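Local coordinates for protein esterase A (Caulobacter crescentus, PDB 5GKV) that is a penicillin-binding protein homologue of the beta-lactamase family, named esterase A, and probably hydrolyses ester substrates, at residues A125-A130 with A302-G307. Numbering follows the deposited sequence.
Sequences ALSHQA and AERLRG
Leu305 lays its two methyl groups against the side chain of Gln129, and this van der Waals packing, over the amide group as well as CG, is the main part of the contact between 125-130 and 302-307. Leu305 CD2 lies 3.8 Å from Gln129 NE2 and also meets the backbone oxygen of Ser127, while Leu305 CD1 touches CG and CD of the glutamine at slightly longer range. The two side chains slide past each other in opposite directions. In Gln129, chi2 of -173° keeps CD extended, where, with CG, it lies beside the leucine methyls. A long amide suits this place because it offers carbon to the leucine and a polar end for bonding; leucine has two branches to spread over it.

Arg304 adds a second patch of van der Waals contact: its CB sits 3.8 Å from Ser127 OG and nearly as close to Ser127 CB, an approach the small serine permits. Chi2 of 48° bends CD out of the line of the chain, and the end of the side chain leads away from 125-130. Arginine thus gives an aliphatic root to the serine and a charged end to Glu123, with which NE makes a salt bridge; Arg304 NH1 bonds to Ala302 O at 2.8 Å and to Ala299 O, and Tyr101 makes a cation-pi contact.

Within 125-130, Gln129 NE2 donates a nearly straight hydrogen bond of 2.8 Å to Ser127 OG, which lies in the amide plane; this helps fix the amide's rotation. That hydroxyl also bonds to Glu123 O.

Ser127 and Gln129 flank His128, which, with positive phi, is the C-prime residue of a Schellman motif (Gln129 N to Gln124 O, His128 N to Ala125 O) ending helix 122-126. The contact therefore packs a helix C-terminal cap against the first strand of the two-stranded antiparallel sheet 305-306/315-318, within a beta-lactamase-family fold.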
loop_
_atom_site.group_PDB
_atom_site.type_symbol
_atom_site.label_atom_id
_atom_site.label_comp_id
_atom_site.label_asym_id
_atom_site.label_seq_id
_atom_site.Cartn_x
_atom_site.Cartn_y
_atom_site.Cartn_z
ATOM N N ALA A 125 4.842 10.458 11.758
ATOM C CA ALA A 125 4.542 10.755 10.359
ATOM C C ALA A 125 3.955 9.546 9.650
ATOM O O ALA A 125 2.991 9.671 8.882
ATOM C CB ALA A 125 5.805 11.210 9.624
ATOM N N LEU A 126 4.541 8.371 9.875
ATOM C CA LEU A 126 4.125 7.178 9.144
ATOM C C LEU A 126 2.811 6.609 9.647
ATOM O O LEU A 126 2.173 5.852 8.912
ATOM C CB LEU A 126 5.215 6.103 9.209
ATOM C CG LEU A 126 6.513 6.463 8.479
ATOM C CD1 LEU A 126 7.519 5.330 8.652
ATOM C CD2 LEU A 126 6.246 6.730 7.005
ATOM N N SER A 127 2.368 6.985 10.851
ATOM C CA SER A 127 1.069 6.567 11.357
ATOM C C SER A 127 0.005 7.663 11.225
ATOM O O SER A 127 -1.025 7.610 11.908
ATOM C CB SER A 127 1.195 6.089 12.808
ATOM O OG SER A 127 1.755 7.094 13.649
ATOM N N HIS A 128 0.224 8.633 10.337
ATOM C CA HIS A 128 -0.781 9.609 9.938
ATOM C C HIS A 128 -1.160 10.533 11.088
ATOM O O HIS A 128 -2.294 10.995 11.177
ATOM C CB HIS A 128 -2.013 8.894 9.331
ATOM C CG HIS A 128 -1.630 7.959 8.215
ATOM N ND1 HIS A 128 -1.386 8.399 6.927
ATOM C CD2 HIS A 128 -1.354 6.632 8.216
ATOM C CE1 HIS A 128 -1.009 7.376 6.174
ATOM N NE2 HIS A 128 -0.980 6.290 6.930
ATOM N N GLN A 129 -0.194 10.832 11.960
ATOM C CA GLN A 129 -0.435 11.706 13.098
ATOM C C GLN A 129 0.007 13.143 12.867
ATOM O O GLN A 129 -0.385 14.022 13.648
ATOM C CB GLN A 129 0.285 11.165 14.333
ATOM C CG GLN A 129 -0.227 9.835 14.796
ATOM C CD GLN A 129 0.403 9.454 16.106
ATOM O OE1 GLN A 129 0.176 10.118 17.118
ATOM N NE2 GLN A 129 1.215 8.405 16.101
ATOM N N ALA A 130 0.811 13.406 11.831
ATOM C CA ALA A 130 1.490 14.690 11.693
ATOM C C ALA A 130 0.614 15.792 11.102
ATOM O O ALA A 130 1.121 16.891 10.865
ATOM C CB ALA A 130 2.754 14.538 10.840
ATOM N N ALA A 302 4.268 -2.569 15.418
ATOM C CA ALA A 302 3.631 -2.312 16.708
ATOM C C ALA A 302 2.631 -1.172 16.592
ATOM O O ALA A 302 2.856 -0.192 15.876
ATOM C CB ALA A 302 4.676 -1.969 17.771
ATOM N N GLU A 303 1.513 -1.311 17.299
ATOM C CA GLU A 303 0.486 -0.280 17.296
ATOM C C GLU A 303 1.040 1.042 17.808
ATOM O O GLU A 303 1.543 1.122 18.930
ATOM C CB GLU A 303 -0.699 -0.704 18.158
ATOM C CG GLU A 303 -1.812 0.325 18.147
ATOM C CD GLU A 303 -3.025 -0.138 18.929
ATOM O OE1 GLU A 303 -3.068 0.111 20.147
ATOM O OE2 GLU A 303 -3.923 -0.759 18.322
ATOM N N ARG A 304 0.928 2.076 16.984
ATOM C CA ARG A 304 1.232 3.438 17.396
ATOM C C ARG A 304 0.025 4.107 18.034
ATOM O O ARG A 304 0.153 4.764 19.078
ATOM C CB ARG A 304 1.707 4.254 16.192
ATOM C CG ARG A 304 3.224 4.290 16.014
ATOM C CD ARG A 304 3.829 2.912 16.113
ATOM N NE ARG A 304 5.284 2.916 15.957
ATOM C CZ ARG A 304 5.985 1.885 15.501
ATOM N NH1 ARG A 304 5.364 0.754 15.132
ATOM N NH2 ARG A 304 7.310 1.983 15.411
ATOM N N LEU A 305 -1.144 3.950 17.419
ATOM C CA LEU A 305 -2.386 4.453 17.987
ATOM C C LEU A 305 -3.551 3.755 17.303
ATOM O O LEU A 305 -3.400 3.151 16.233
ATOM C CB LEU A 305 -2.513 5.967 17.847
ATOM C CG LEU A 305 -2.990 6.540 16.521
ATOM C CD1 LEU A 305 -3.373 8.014 16.730
ATOM C CD2 LEU A 305 -1.935 6.380 15.426
ATOM N N ARG A 306 -4.722 3.872 17.932
ATOM C CA ARG A 306 -5.932 3.207 17.475
ATOM C C ARG A 306 -7.140 4.068 17.811
ATOM O O ARG A 306 -7.188 4.686 18.876
ATOM C CB ARG A 306 -6.067 1.823 18.117
ATOM C CG ARG A 306 -7.367 1.127 17.784
ATOM C CD ARG A 306 -7.420 -0.252 18.384
ATOM N NE ARG A 306 -8.792 -0.744 18.406
ATOM C CZ ARG A 306 -9.137 -1.979 18.744
ATOM N NH1 ARG A 306 -8.200 -2.859 19.067
ATOM N NH2 ARG A 306 -10.418 -2.331 18.743
ATOM N N GLY A 307 -8.100 4.103 16.909
ATOM C CA GLY A 307 -9.298 4.898 17.104
ATOM C C GLY A 307 -9.856 5.314 15.762
ATOM O O GLY A 307 -9.352 4.928 14.703
#